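Long-range contact in GCN5-related N-acetyltransferase (Kribbella flavida, PDB 4IUS), which probably transfers acyl groups, most likely acetyl, as a member of the GCN5-related N-acetyltransferase family: residues E49-L63 and A85-M98. The protein carries 1 engineered substitution. Numbering follows the deposited sequence.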
loop_
_atom_site.group_PDB
_atom_site.type_symbol
_atom_site.label_atom_id
_atom_site.label_comp_id
_atom_site.label_asym_id
_atom_site.label_seq_id
_atom_site.Cartn_x
_atom_site.Cartn_y
_atom_site.Cartn_z
ATOM N N GLU A 49 11.610 0.560 -13.732
ATOM C CA GLU A 49 10.936 0.918 -14.983
ATOM C C GLU A 49 9.738 -0.027 -15.212
ATOM O O GLU A 49 9.784 -0.913 -16.062
ATOM C CB GLU A 49 11.906 0.832 -16.171
ATOM C CG GLU A 49 13.114 1.770 -16.073
ATOM C CD GLU A 49 14.109 1.534 -17.190
ATOM O OE1 GLU A 49 13.715 0.958 -18.224
ATOM O OE2 GLU A 49 15.286 1.875 -16.990
ATOM N N PRO A 50 8.632 0.173 -14.471
ATOM C CA PRO A 50 7.416 -0.606 -14.752
ATOM C C PRO A 50 6.994 -0.509 -16.196
ATOM O O PRO A 50 7.052 0.569 -16.792
ATOM C CB PRO A 50 6.354 0.044 -13.862
ATOM C CG PRO A 50 7.098 0.778 -12.840
ATOM C CD PRO A 50 8.430 1.144 -13.392
ATOM N N GLY A 51 6.583 -1.613 -16.777
ATOM C CA GLY A 51 6.099 -1.629 -18.157
ATOM C C GLY A 51 7.156 -1.706 -19.262
ATOM O O GLY A 51 6.826 -1.674 -20.449
ATOM N N VAL A 52 8.433 -1.723 -18.858
ATOM C CA VAL A 52 9.581 -1.763 -19.763
ATOM C C VAL A 52 10.264 -3.126 -19.631
ATOM O O VAL A 52 10.494 -3.581 -18.519
ATOM C CB VAL A 52 10.587 -0.648 -19.394
ATOM C CG1 VAL A 52 11.836 -0.651 -20.288
ATOM C CG2 VAL A 52 9.876 0.710 -19.446
ATOM N N PRO A 53 10.625 -3.776 -20.755
ATOM C CA PRO A 53 11.301 -5.064 -20.681
ATOM C C PRO A 53 12.626 -4.926 -19.965
ATOM O O PRO A 53 13.241 -3.835 -20.021
ATOM C CB PRO A 53 11.577 -5.428 -22.133
ATOM C CG PRO A 53 11.004 -4.396 -22.965
ATOM C CD PRO A 53 10.300 -3.395 -22.137
ATOM N N PHE A 54 13.018 -5.966 -19.264
ATOM C CA PHE A 54 14.305 -5.982 -18.612
ATOM C C PHE A 54 15.190 -7.104 -19.124
ATOM O O PHE A 54 14.741 -8.089 -19.679
ATOM C CB PHE A 54 14.147 -6.111 -17.089
ATOM C CG PHE A 54 13.724 -7.482 -16.637
ATOM C CD1 PHE A 54 12.387 -7.898 -16.633
ATOM C CD2 PHE A 54 14.691 -8.376 -16.233
ATOM C CE1 PHE A 54 12.058 -9.202 -16.291
ATOM C CE2 PHE A 54 14.349 -9.668 -15.844
ATOM C CZ PHE A 54 13.049 -10.077 -15.883
ATOM N N ASP A 55 16.472 -6.938 -18.888
ATOM C CA ASP A 55 17.454 -7.893 -19.284
ATOM C C ASP A 55 17.833 -8.681 -18.032
ATOM O O ASP A 55 18.421 -8.139 -17.099
ATOM C CB ASP A 55 18.674 -7.167 -19.822
ATOM C CG ASP A 55 19.711 -8.108 -20.365
ATOM O OD1 ASP A 55 19.683 -9.346 -20.068
ATOM O OD2 ASP A 55 20.565 -7.563 -21.093
ATOM N N PRO A 56 17.503 -9.982 -17.990
ATOM C CA PRO A 56 17.813 -10.751 -16.790
ATOM C C PRO A 56 19.288 -10.797 -16.431
ATOM O O PRO A 56 19.618 -10.954 -15.260
ATOM C CB PRO A 56 17.317 -12.157 -17.097
ATOM C CG PRO A 56 17.105 -12.172 -18.557
ATOM C CD PRO A 56 16.852 -10.790 -19.040
ATOM N N ALA A 57 20.162 -10.603 -17.425
ATOM C CA ALA A 57 21.595 -10.666 -17.189
ATOM C C ALA A 57 22.050 -9.577 -16.224
ATOM O O ALA A 57 23.096 -9.726 -15.598
ATOM C CB ALA A 57 22.366 -10.577 -18.511
ATOM N N GLU A 58 21.311 -8.465 -16.156
ATOM C CA GLU A 58 21.674 -7.336 -15.305
ATOM C C GLU A 58 21.313 -7.570 -13.855
ATOM O O GLU A 58 21.772 -6.846 -12.980
ATOM C CB GLU A 58 20.929 -6.067 -15.796
ATOM C CG GLU A 58 21.378 -5.562 -17.168
ATOM C CD GLU A 58 20.624 -4.344 -17.700
ATOM O OE1 GLU A 58 19.723 -3.808 -16.982
ATOM O OE2 GLU A 58 20.948 -3.944 -18.854
ATOM N N VAL A 59 20.402 -8.479 -13.597
ATOM C CA VAL A 59 19.831 -8.579 -12.254
ATOM C C VAL A 59 20.854 -8.938 -11.156
ATOM O O VAL A 59 20.796 -8.363 -10.076
ATOM C CB VAL A 59 18.564 -9.475 -12.230
ATOM C CG1 VAL A 59 18.079 -9.699 -10.804
ATOM C CG2 VAL A 59 17.476 -8.844 -13.129
ATOM N N PRO A 60 21.786 -9.888 -11.387
ATOM C CA PRO A 60 22.719 -10.185 -10.294
ATOM C C PRO A 60 23.505 -8.956 -9.817
ATOM O O PRO A 60 23.550 -8.664 -8.625
ATOM C CB PRO A 60 23.633 -11.232 -10.899
ATOM C CG PRO A 60 22.758 -11.923 -11.897
ATOM C CD PRO A 60 21.885 -10.857 -12.497
ATOM N N TRP A 61 24.075 -8.204 -10.737
ATOM C CA TRP A 61 24.795 -6.981 -10.403
ATOM C C TRP A 61 23.853 -5.964 -9.764
ATOM O O TRP A 61 24.223 -5.285 -8.820
ATOM C CB TRP A 61 25.426 -6.425 -11.679
ATOM C CG TRP A 61 25.751 -4.966 -11.582
ATOM C CD1 TRP A 61 26.870 -4.371 -10.996
ATOM C CD2 TRP A 61 24.894 -3.887 -11.959
ATOM N NE1 TRP A 61 26.742 -3.006 -11.051
ATOM C CE2 TRP A 61 25.559 -2.675 -11.603
ATOM C CE3 TRP A 61 23.656 -3.811 -12.569
ATOM C CZ2 TRP A 61 24.979 -1.444 -11.814
ATOM C CZ3 TRP A 61 23.093 -2.579 -12.782
ATOM C CH2 TRP A 61 23.750 -1.418 -12.421
ATOM N N ALA A 62 22.647 -5.836 -10.293
ATOM C CA ALA A 62 21.714 -4.853 -9.733
ATOM C C ALA A 62 21.381 -5.171 -8.266
ATOM O O ALA A 62 21.344 -4.286 -7.400
ATOM C CB ALA A 62 20.438 -4.814 -10.593
ATOM N N LEU A 63 21.062 -6.420 -8.011
ATOM C CA LEU A 63 20.733 -6.847 -6.696
ATOM C C LEU A 63 21.912 -6.674 -5.736
ATOM O O LEU A 63 21.712 -6.270 -4.598
ATOM C CB LEU A 63 20.168 -8.275 -6.772
ATOM C CG LEU A 63 19.613 -8.870 -5.510
ATOM C CD1 LEU A 63 18.495 -8.023 -4.924
ATOM C CD2 LEU A 63 19.078 -10.243 -5.810
ATOM N N ALA A 85 3.306 -5.721 -14.366
ATOM C CA ALA A 85 4.086 -4.539 -14.744
ATOM C C ALA A 85 5.500 -4.956 -15.222
ATOM O O ALA A 85 6.092 -4.278 -16.036
ATOM C CB ALA A 85 4.237 -3.572 -13.572
ATOM N N ASN A 86 6.040 -6.038 -14.657
ATOM C CA ASN A 86 7.384 -6.511 -15.009
ATOM C C ASN A 86 7.420 -8.053 -15.027
ATOM O O ASN A 86 8.004 -8.698 -14.129
ATOM C CB ASN A 86 8.426 -5.939 -14.037
ATOM C CG ASN A 86 8.547 -4.436 -14.124
ATOM O OD1 ASN A 86 7.903 -3.719 -13.366
ATOM N ND2 ASN A 86 9.346 -3.964 -15.063
ATOM N N PRO A 87 6.787 -8.648 -16.049
ATOM C CA PRO A 87 6.615 -10.084 -16.000
ATOM C C PRO A 87 7.974 -10.801 -15.935
ATOM O O PRO A 87 8.884 -10.492 -16.704
ATOM C CB PRO A 87 5.890 -10.395 -17.304
ATOM C CG PRO A 87 5.177 -9.151 -17.655
ATOM C CD PRO A 87 5.999 -8.020 -17.130
ATOM N N GLY A 88 8.069 -11.764 -15.039
ATOM C CA GLY A 88 9.254 -12.592 -14.850
ATOM C C GLY A 88 10.323 -12.026 -13.957
ATOM O O GLY A 88 11.274 -12.751 -13.629
ATOM N N LEU A 89 10.219 -10.769 -13.553
ATOM C CA LEU A 89 11.280 -10.160 -12.767
ATOM C C LEU A 89 11.413 -10.850 -11.403
ATOM O O LEU A 89 12.520 -11.123 -10.950
ATOM C CB LEU A 89 11.096 -8.649 -12.674
ATOM C CG LEU A 89 12.162 -7.863 -11.896
ATOM C CD1 LEU A 89 13.577 -8.090 -12.435
ATOM C CD2 LEU A 89 11.825 -6.378 -11.931
ATOM N N ALA A 90 10.285 -11.109 -10.753
ATOM C CA ALA A 90 10.325 -11.757 -9.459
ATOM C C ALA A 90 11.086 -13.075 -9.496
ATOM O O ALA A 90 11.874 -13.368 -8.601
ATOM C CB ALA A 90 8.915 -11.974 -8.903
ATOM N N TYR A 91 10.885 -13.847 -10.538
ATOM C CA TYR A 91 11.550 -15.138 -10.622
ATOM C C TYR A 91 13.061 -14.973 -10.788
ATOM O O TYR A 91 13.822 -15.773 -10.253
ATOM C CB TYR A 91 11.018 -15.982 -11.769
ATOM C CG TYR A 91 9.694 -16.655 -11.496
ATOM C CD1 TYR A 91 9.459 -17.356 -10.309
ATOM C CD2 TYR A 91 8.783 -16.771 -12.509
ATOM C CE1 TYR A 91 8.267 -18.051 -10.124
ATOM C CE2 TYR A 91 7.583 -17.428 -12.328
ATOM C CZ TYR A 91 7.336 -18.070 -11.134
ATOM O OH TYR A 91 6.151 -18.723 -10.970
ATOM N N VAL A 92 13.509 -13.929 -11.481
ATOM C CA VAL A 92 14.952 -13.686 -11.602
ATOM C C VAL A 92 15.523 -13.280 -10.218
ATOM O O VAL A 92 16.595 -13.697 -9.824
ATOM C CB VAL A 92 15.281 -12.702 -12.709
ATOM C CG1 VAL A 92 16.807 -12.585 -12.839
ATOM C CG2 VAL A 92 14.670 -13.156 -14.053
ATOM N N LEU A 93 14.769 -12.482 -9.437
ATOM C CA LEU A 93 15.194 -12.140 -8.084
ATOM C C LEU A 93 15.308 -13.365 -7.195
ATOM O O LEU A 93 16.221 -13.475 -6.370
ATOM C CB LEU A 93 14.250 -11.125 -7.445
ATOM C CG LEU A 93 14.225 -9.752 -8.064
ATOM C CD1 LEU A 93 13.175 -8.889 -7.397
ATOM C CD2 LEU A 93 15.608 -9.120 -7.906
ATOM N N VAL A 94 14.374 -14.308 -7.339
ATOM C CA VAL A 94 14.413 -15.542 -6.549
ATOM C C VAL A 94 15.665 -16.345 -6.898
ATOM O O VAL A 94 16.361 -16.873 -6.041
ATOM C CB VAL A 94 13.138 -16.374 -6.737
ATOM C CG1 VAL A 94 13.280 -17.747 -6.093
ATOM C CG2 VAL A 94 11.954 -15.631 -6.122
ATOM N N GLU A 95 15.963 -16.427 -8.180
ATOM C CA GLU A 95 17.146 -17.146 -8.659
ATOM C C GLU A 95 18.426 -16.592 -8.013
ATOM O O GLU A 95 19.382 -17.324 -7.770
ATOM C CB GLU A 95 17.187 -17.072 -10.179
ATOM C CG GLU A 95 18.331 -17.778 -10.847
ATOM C CD GLU A 95 18.394 -17.479 -12.350
ATOM O OE1 GLU A 95 17.788 -16.478 -12.849
ATOM O OE2 GLU A 95 19.155 -18.194 -13.040
ATOM N N HIS A 96 18.447 -15.301 -7.738
ATOM C CA HIS A 96 19.596 -14.626 -7.147
ATOM C C HIS A 96 19.424 -14.329 -5.666
ATOM O O HIS A 96 20.034 -13.430 -5.101
ATOM C CB HIS A 96 19.980 -13.424 -8.000
ATOM C CG HIS A 96 20.370 -13.857 -9.386
ATOM N ND1 HIS A 96 21.500 -14.574 -9.619
ATOM C CD2 HIS A 96 19.691 -13.773 -10.601
ATOM C CE1 HIS A 96 21.516 -14.954 -10.909
ATOM N NE2 HIS A 96 20.423 -14.449 -11.519
ATOM N N GLY A 97 18.640 -15.169 -4.994
ATOM C CA GLY A 97 18.664 -15.307 -3.531
ATOM C C GLY A 97 17.475 -14.798 -2.747
ATOM O O GLY A 97 17.428 -15.017 -1.553
HETATM N N MSE A 98 16.545 -14.116 -3.369
HETATM C CA MSE A 98 15.356 -13.689 -2.695
HETATM C C MSE A 98 14.346 -14.821 -2.564
HETATM O O MSE A 98 14.425 -15.830 -3.282
HETATM C CB MSE A 98 14.747 -12.469 -3.363
HETATM C CG MSE A 98 15.712 -11.315 -3.473
HETATM SE SE MSE A 98 14.856 -9.575 -3.735
HETATM C CE MSE A 98 14.423 -9.137 -1.913
HETATM O O HOH W 1 9.499 -5.942 -17.396
HETATM O O HOH W 2 20.049 -13.664 -14.403
#
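The short helical segments 59-63 and 89-95 pack at 72°, with axes 10.0 Å apart. Ahead of them, a type II turn from E49 to V52 lies against A85 and N86. G51 N donates to A85 O at 2.8 Å. The N86 amide points into the same turn: ND2 binds E49 O at 3.2 Å, with the carbonyl oxygen close to the amide plane. V52 N reaches E49 O from the opposite face, so two donors grip it. A water bridges ND2 to V52 O. With an alanine here, E49 O would probably lose the donor from across the contact, and the water its link to segment 85-98. Helix 89-95 also rests on strands 78-82 and 242-251 of the mixed sheet of this GNAT protein, through L89, A90 and L93. F54 holds CG between its backbone N and carbonyl carbon (chi1 73°), which lays the ring against the start of helix 89-95. L89 CD1 sits over one face, 3.9 Å from the centroid, a CH-pi contact. P87 O and V92 CG2 meet the ring edge. V59 CB presses on V92 CG1 at 3.6 Å, and V59 CG1 reaches L93 CD2. A Schellman motif with G97 as C-prime residue ends helix 89-95. P60 CG lies over the H96 ring, 3.5 Å from the centroid. A second water joins H96 NE2 to P56 O, and L63 CD1 lies 4.1 Å from SE of M98, a selenomethionine.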